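Local coordinates for protein ESSB (Geobacillus thermodenitrificans, PDB 2YNQ) that is an integral membrane component of the type VII secretion system, present here as its extracellular fragment, and binds copies of itself, at the interface of chains A and B. Residues are numbered along the deposited sequence; one frame, centred on the assembly and turned at random. Chains: chain A/B, ESSB.

Contact 1: the interface of chains A and B. Residues chain A 113, 117, 128, 131-132, 135; chain B 23-26, 28, 54.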
# COMPACT_ATOMS: atom_id res chain seq x y z
N ARG A 113 8.20 -0.96 -7.06
CA ARG A 113 7.42 -1.35 -8.22
C ARG A 113 6.63 -0.16 -8.75
O ARG A 113 6.67 0.13 -9.94
CB ARG A 113 6.47 -2.48 -7.85
CG ARG A 113 6.12 -3.34 -9.02
CD ARG A 113 4.96 -4.24 -8.74
NE ARG A 113 4.13 -4.22 -9.91
CZ ARG A 113 3.08 -3.42 -10.05
NH1 ARG A 113 2.71 -2.61 -9.06
NH2 ARG A 113 2.39 -3.46 -11.19
N LYS A 117 6.89 1.89 -12.28
CA LYS A 117 5.63 2.03 -13.03
C LYS A 117 5.44 3.46 -13.55
O LYS A 117 4.98 3.65 -14.67
CB LYS A 117 4.45 1.58 -12.15
CG LYS A 117 3.13 1.32 -12.85
CD LYS A 117 3.12 -0.01 -13.58
CE LYS A 117 2.38 0.12 -14.91
NZ LYS A 117 2.63 -1.03 -15.83
N GLN A 128 9.27 -2.35 -18.47
CA GLN A 128 8.63 -3.64 -18.41
C GLN A 128 9.57 -4.72 -17.88
O GLN A 128 9.17 -5.53 -17.05
CB GLN A 128 8.01 -4.03 -19.77
CG GLN A 128 6.96 -5.17 -19.73
CD GLN A 128 5.82 -4.95 -18.71
OE1 GLN A 128 4.99 -4.05 -18.88
NE2 GLN A 128 5.78 -5.78 -17.68
N LEU A 131 9.82 -4.18 -14.07
CA LEU A 131 8.60 -4.66 -13.44
C LEU A 131 8.54 -6.19 -13.45
O LEU A 131 8.24 -6.79 -12.41
CB LEU A 131 7.38 -4.04 -14.12
CG LEU A 131 7.21 -2.52 -13.89
CD1 LEU A 131 6.11 -1.96 -14.77
CD2 LEU A 131 6.94 -2.20 -12.43
N ASP A 132 8.87 -6.82 -14.58
CA ASP A 132 8.92 -8.30 -14.68
C ASP A 132 9.79 -8.90 -13.58
O ASP A 132 9.42 -9.90 -12.96
CB ASP A 132 9.42 -8.77 -16.06
CG ASP A 132 8.35 -8.65 -17.18
OD1 ASP A 132 7.18 -8.32 -16.89
OD2 ASP A 132 8.70 -8.89 -18.37
N ASP A 135 8.18 -8.30 -10.13
CA ASP A 135 7.00 -9.13 -10.01
C ASP A 135 7.39 -10.55 -9.62
O ASP A 135 6.76 -11.15 -8.74
CB ASP A 135 6.16 -9.14 -11.29
CG ASP A 135 5.39 -7.84 -11.52
OD1 ASP A 135 5.15 -7.07 -10.55
OD2 ASP A 135 5.02 -7.59 -12.68
N LYS B 23 3.93 -12.57 -14.37
CA LYS B 23 4.17 -11.22 -14.89
C LYS B 23 2.97 -10.34 -14.60
O LYS B 23 2.24 -9.93 -15.51
CB LYS B 23 4.49 -11.27 -16.39
CG LYS B 23 5.91 -11.75 -16.64
CD LYS B 23 6.27 -11.75 -18.10
CE LYS B 23 7.69 -12.22 -18.29
NZ LYS B 23 8.10 -11.97 -19.69
N TYR B 24 2.78 -10.06 -13.32
CA TYR B 24 1.60 -9.36 -12.83
C TYR B 24 1.36 -8.01 -13.53
O TYR B 24 0.27 -7.77 -14.03
CB TYR B 24 1.67 -9.20 -11.30
CG TYR B 24 1.93 -10.51 -10.56
CD1 TYR B 24 1.05 -11.57 -10.68
CD2 TYR B 24 3.05 -10.67 -9.74
CE1 TYR B 24 1.28 -12.77 -10.01
CE2 TYR B 24 3.29 -11.87 -9.07
CZ TYR B 24 2.39 -12.91 -9.22
OH TYR B 24 2.58 -14.12 -8.58
N SER B 25 2.39 -7.16 -13.59
CA SER B 25 2.26 -5.84 -14.19
C SER B 25 1.75 -5.97 -15.61
O SER B 25 0.85 -5.23 -16.03
CB SER B 25 3.60 -5.08 -14.21
OG SER B 25 4.22 -5.08 -12.93
N ASP B 26 2.29 -6.93 -16.34
CA ASP B 26 1.99 -7.09 -17.75
C ASP B 26 0.59 -7.66 -17.96
O ASP B 26 -0.05 -7.34 -18.96
CB ASP B 26 3.06 -7.96 -18.41
CG ASP B 26 3.34 -7.57 -19.85
OD1 ASP B 26 2.51 -6.83 -20.46
OD2 ASP B 26 4.38 -8.01 -20.39
N ILE B 28 -1.86 -6.89 -15.98
CA ILE B 28 -2.65 -5.70 -15.69
C ILE B 28 -2.78 -4.79 -16.91
O ILE B 28 -3.90 -4.46 -17.27
CB ILE B 28 -2.10 -4.93 -14.45
CG1 ILE B 28 -2.47 -5.70 -13.18
CG2 ILE B 28 -2.61 -3.47 -14.39
CD1 ILE B 28 -1.61 -5.38 -11.96
N THR B 54 0.32 -7.13 -6.10
CA THR B 54 1.10 -5.91 -6.29
C THR B 54 0.51 -4.74 -5.50
O THR B 54 0.91 -3.59 -5.69
CB THR B 54 1.17 -5.54 -7.79
OG1 THR B 54 -0.16 -5.39 -8.32
CG2 THR B 54 1.87 -6.62 -8.57
O HOH W 1 5.07 -8.10 -15.14
O HOH W 2 3.35 -2.65 -6.37
O HOH W 3 0.94 -2.90 -14.76
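B:Ser25, near the start of helix 24-31, is gripped by A:Arg113 and A:Asp135 from two helices of chain A. The guanidinium of A:Arg113 meets the serine hydroxyl side-on. Its NE lies 3.1 Å and its NH2 3.0 Å from B:Ser25 OG, which sits close to the guanidinium plane. The same hydroxyl donates to the A:Asp135 carboxylate, with OG 2.6 Å from OD2 on the syn lone pair. The backbone N of B:Ser25 also binds OD2, but from above the carboxylate plane, fairly straight (167° at H). OG stands anti to its carbonyl carbon (chi1 -50°), letting hydroxyl and backbone N both donate to OD2, while the guanidinium also grips the hydroxyl.

Charge pairing across the chains is looser. B:Lys23 is extended, and its NZ pairs with A:Asp132 OD2 in a long salt bridge, weak as a hydrogen bond, at 3.4 Å. Within chain A, a salt bridge of A:Arg113 NE to A:Asp135 OD1 (3.1 Å, also a weak hydrogen bond) ties these two residues together.

Packing uses flat groups. The amide of A:Gln128 stacks on the carboxylate of B:Asp26, the planes 17° apart. NE2 also bonds A:Asp132 OD1. B:Thr54 CB lies over one face of the A:Arg113 guanidinium, toward the rim.

Waters also bridge the two EssB chains in this patch of the deposited assembly. One joins A:Lys117 NZ to B:Ser25 O. Another lies 2.8 Å from A:Arg113 NH1 and 2.7 Å from B:Thr54 O.

Contact 2: the interface of chains A and B. Residues chain A 106-107, 110, 138, 142, 145; chain B 53-57, 62.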
# COMPACT_ATOMS: atom_id res chain seq x y z
N VAL A 106 9.95 -6.60 1.39
CA VAL A 106 8.71 -6.82 0.63
C VAL A 106 7.92 -5.53 0.44
O VAL A 106 7.52 -5.22 -0.68
CB VAL A 106 7.84 -7.95 1.23
CG1 VAL A 106 6.52 -8.06 0.50
CG2 VAL A 106 8.60 -9.29 1.16
N TYR A 107 7.73 -4.75 1.51
CA TYR A 107 6.97 -3.51 1.42
C TYR A 107 7.68 -2.50 0.52
O TYR A 107 7.05 -1.83 -0.31
CB TYR A 107 6.68 -2.91 2.81
CG TYR A 107 5.77 -1.69 2.79
CD1 TYR A 107 4.43 -1.80 2.36
CD2 TYR A 107 6.24 -0.43 3.16
CE1 TYR A 107 3.57 -0.68 2.33
CE2 TYR A 107 5.39 0.71 3.15
CZ TYR A 107 4.07 0.57 2.73
OH TYR A 107 3.23 1.67 2.69
N LEU A 110 7.33 -3.48 -3.22
CA LEU A 110 6.00 -3.08 -3.66
C LEU A 110 5.93 -1.60 -3.94
O LEU A 110 5.37 -1.20 -4.95
CB LEU A 110 4.95 -3.50 -2.64
CG LEU A 110 4.73 -5.01 -2.60
CD1 LEU A 110 4.13 -5.45 -1.29
CD2 LEU A 110 3.89 -5.45 -3.78
N ILE A 138 8.56 -10.70 -5.91
CA ILE A 138 7.35 -10.69 -5.09
C ILE A 138 6.67 -12.08 -5.04
O ILE A 138 6.23 -12.53 -3.98
CB ILE A 138 6.34 -9.63 -5.62
CG1 ILE A 138 6.87 -8.22 -5.38
CG2 ILE A 138 4.94 -9.78 -5.00
CD1 ILE A 138 6.12 -7.17 -6.27
N GLU A 142 6.25 -14.42 -1.69
CA GLU A 142 4.93 -14.94 -1.39
C GLU A 142 4.94 -16.47 -1.23
O GLU A 142 4.32 -17.00 -0.30
CB GLU A 142 3.95 -14.50 -2.48
CG GLU A 142 2.56 -15.12 -2.38
CD GLU A 142 1.82 -14.73 -1.10
OE1 GLU A 142 2.15 -13.67 -0.51
OE2 GLU A 142 0.90 -15.48 -0.69
N ARG A 145 6.42 -17.12 2.07
CA ARG A 145 5.36 -16.80 3.03
C ARG A 145 4.44 -18.00 3.23
O ARG A 145 4.21 -18.43 4.36
CB ARG A 145 4.55 -15.58 2.56
CG ARG A 145 3.47 -15.08 3.54
CD ARG A 145 2.62 -13.93 2.95
NE ARG A 145 3.41 -12.72 2.74
CZ ARG A 145 3.71 -11.85 3.70
NH1 ARG A 145 3.27 -12.05 4.93
NH2 ARG A 145 4.44 -10.78 3.43
N MET B 53 -1.44 -9.10 -5.65
CA MET B 53 -0.04 -9.42 -5.41
C MET B 53 0.82 -8.17 -5.43
O MET B 53 1.93 -8.14 -4.86
CB MET B 53 0.49 -10.42 -6.45
CG MET B 53 -0.08 -11.83 -6.34
SD MET B 53 0.48 -12.69 -4.85
CE MET B 53 2.26 -12.61 -5.11
N THR B 54 0.32 -7.13 -6.10
CA THR B 54 1.10 -5.91 -6.29
C THR B 54 0.51 -4.74 -5.50
O THR B 54 0.91 -3.59 -5.69
CB THR B 54 1.17 -5.54 -7.79
OG1 THR B 54 -0.16 -5.39 -8.32
CG2 THR B 54 1.87 -6.62 -8.57
N GLU B 55 -0.45 -5.00 -4.62
CA GLU B 55 -0.99 -3.95 -3.75
C GLU B 55 0.03 -3.65 -2.63
O GLU B 55 0.50 -4.56 -1.96
CB GLU B 55 -2.34 -4.39 -3.17
CG GLU B 55 -3.03 -3.36 -2.30
CD GLU B 55 -3.59 -2.17 -3.08
OE1 GLU B 55 -3.58 -2.18 -4.33
OE2 GLU B 55 -4.03 -1.20 -2.44
N SER B 56 0.39 -2.39 -2.46
CA SER B 56 1.31 -1.98 -1.38
C SER B 56 0.67 -2.08 -0.03
O SER B 56 0.19 -1.09 0.48
CB SER B 56 1.71 -0.53 -1.55
OG SER B 56 2.40 -0.36 -2.77
N LEU B 57 0.67 -3.26 0.55
CA LEU B 57 0.16 -3.48 1.89
C LEU B 57 1.33 -3.69 2.82
O LEU B 57 2.28 -4.40 2.49
CB LEU B 57 -0.73 -4.73 1.92
CG LEU B 57 -2.00 -4.75 1.07
CD1 LEU B 57 -2.42 -6.16 0.80
CD2 LEU B 57 -3.11 -4.01 1.76
N ARG B 62 -1.90 -6.49 5.53
CA ARG B 62 -1.96 -7.84 5.01
C ARG B 62 -2.65 -8.81 5.95
O ARG B 62 -3.49 -9.60 5.52
CB ARG B 62 -0.54 -8.31 4.79
CG ARG B 62 -0.35 -9.30 3.71
CD ARG B 62 1.15 -9.56 3.61
NE ARG B 62 1.81 -8.46 2.90
CZ ARG B 62 1.97 -8.44 1.58
NH1 ARG B 62 1.52 -9.44 0.85
NH2 ARG B 62 2.57 -7.41 1.01
O HOH W 4 3.35 -2.65 -6.37
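A:Arg145 and B:Arg62 meet guanidinium to side chain toward one end of a mostly apolar patch, part of the interface between the two EssB chains of the deposited assembly. B:Arg62 CD sits over the centre of the A:Arg145 guanidinium, 3.4 Å from its CZ. The two guanidinium planes are only 8° apart, and A:Arg145 NH2 lies over the rim of the other group. Nearer the middle is A:Leu110. At the edge of the B:Arg62 guanidinium, in its plane, A:Leu110 CD1 comes tip to tip with NH2 at 3.4 Å. The other methyl of A:Leu110, CD2, lies 3.5 Å from the carbonyl O of B:Met53. A:Ile138 CG2 touches that same carbonyl. The B:Met53 methyl, CE, packs 3.6 Å from A:Glu142 CB; bends at chi2 and chi3 (-69° and -58°) fold it there.

No direct polar bond crosses the patch. A water links A:Leu110 O, at 2.9 Å, to B:Thr54 O.

Further out, A:Glu142 OE1 lies 3.6 Å from A:Arg145 NE in a salt bridge within chain A, which may ease the meeting of two like charges. B:Arg62 NH2 makes a weak bond to B:Leu57 O, whose loop lies against the ring of A:Tyr107. An alanine in place of B:Arg62 would probably leave the A:Arg145 face without its cover and open a gap beside A:Leu110.

Chain A supplies helices 102-117 and 124-149. Against them lie the end of chain B helix 41-53, the loop after it and helix 59-64, which bears B:Arg62.

Contact 3: the interface of chains A and B. Residues chain A 58, 60; chain B 106, 142, 145-146.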
# COMPACT_ATOMS: atom_id res chain seq x y z
N THR A 58 -5.01 2.65 9.14
CA THR A 58 -5.92 2.94 10.24
C THR A 58 -5.10 3.58 11.35
O THR A 58 -3.87 3.51 11.34
CB THR A 58 -6.56 1.66 10.79
OG1 THR A 58 -5.52 0.82 11.31
CG2 THR A 58 -7.32 0.90 9.71
N GLU A 60 -4.95 2.54 14.36
CA GLU A 60 -4.29 1.46 15.07
C GLU A 60 -3.00 1.05 14.36
O GLU A 60 -1.96 0.89 15.02
CB GLU A 60 -5.23 0.28 15.28
CG GLU A 60 -5.20 -0.24 16.73
CD GLU A 60 -5.27 -1.76 16.83
OE1 GLU A 60 -4.35 -2.44 16.31
OE2 GLU A 60 -6.24 -2.29 17.41
N VAL B 106 -13.23 -0.83 5.54
CA VAL B 106 -12.25 0.09 6.08
C VAL B 106 -11.15 0.36 5.06
O VAL B 106 -10.76 1.52 4.85
CB VAL B 106 -11.64 -0.40 7.40
CG1 VAL B 106 -10.44 0.45 7.76
CG2 VAL B 106 -12.67 -0.37 8.51
N GLU B 142 -13.43 0.45 13.26
CA GLU B 142 -12.30 0.11 14.11
C GLU B 142 -12.74 -0.20 15.53
O GLU B 142 -12.23 -1.14 16.15
CB GLU B 142 -11.27 1.22 14.07
CG GLU B 142 -10.38 1.17 12.84
CD GLU B 142 -9.50 -0.06 12.84
OE1 GLU B 142 -9.99 -1.13 12.43
OE2 GLU B 142 -8.34 0.03 13.30
N ARG B 145 -14.26 -3.72 15.41
CA ARG B 145 -13.22 -4.74 15.34
C ARG B 145 -12.64 -5.01 16.72
O ARG B 145 -12.53 -6.16 17.14
CB ARG B 145 -12.12 -4.34 14.37
CG ARG B 145 -11.07 -5.43 14.15
CD ARG B 145 -9.92 -4.98 13.24
NE ARG B 145 -9.32 -3.71 13.66
CZ ARG B 145 -8.61 -3.53 14.77
NH1 ARG B 145 -8.40 -4.53 15.61
NH2 ARG B 145 -8.11 -2.33 15.04
N LYS B 146 -12.30 -3.93 17.43
CA LYS B 146 -11.71 -4.04 18.76
C LYS B 146 -12.62 -4.78 19.75
O LYS B 146 -12.15 -5.62 20.52
CB LYS B 146 -11.33 -2.65 19.29
CG LYS B 146 -9.85 -2.30 19.11
CD LYS B 146 -9.57 -0.80 19.24
CE LYS B 146 -9.80 -0.09 17.89
NZ LYS B 146 -9.46 1.36 17.90
O HOH W 5 -6.79 -1.70 11.99
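The guanidinium of B:Arg145 meets A:Glu60 at its edge, with OE2 in the guanidinium plane. The carboxylate of B:Glu142 lies at the same group's edge. Over one face, toward the rim and more distant, is the backbone O of B:Glu142. This is a small polar patch of the interface of the two chains in the deposited assembly, within the EssB (YukC) family fold.

The salt bridge across is nearly straight: B:Arg145 NH2 to A:Glu60 OE2 is 3.0 Å, with 166° at H. The two flat groups stand almost perpendicular, so OE2 is met from well above its own carboxylate plane. Within chain B, the arginine grips B:Glu142 side-on. B:Arg145 NE reaches B:Glu142 OE1, and NH2 reaches OE2, each at 2.9 Å. A bend at chi3 (51°) turns the guanidinium back toward this partner. These bonds fix its rotation and leave NH2 shared by two carboxylates, whose like charges it would partly offset.

A:Thr58 crosses B:Glu142 at about a right angle. A:Thr58 CB lies 3.5 Å from B:Glu142 OE2. A water 2.9 Å from A:Thr58 OG1 links it to B:Glu142 OE2. A:Thr58 CG2 packs 3.7 Å from B:Val106 CG1 and also touches the B:Glu142 carboxylate. B:Lys146 passes A:Glu60 with its aliphatic carbons, CG 4.0 Å from OE2.

Contact 1 and contact 2 are neighbours, their C-alpha centres about 12 Å apart, and they share B:Thr54. Both use chain A helices 102-117 and 124-149. Contact 3 lies about 21 Å from contact 2 and 31 Å from contact 1, with the roles of the chains exchanged: chain A gives residues 58 and 60, chain B its two C-terminal helices. Positions 106, 142 and 145 serve in both contact 2 and contact 3, but with different partners. The pairing is therefore not an exact two-fold. Self-binding of EssB fits such a dimer, though the structure alone does not prove this one biological.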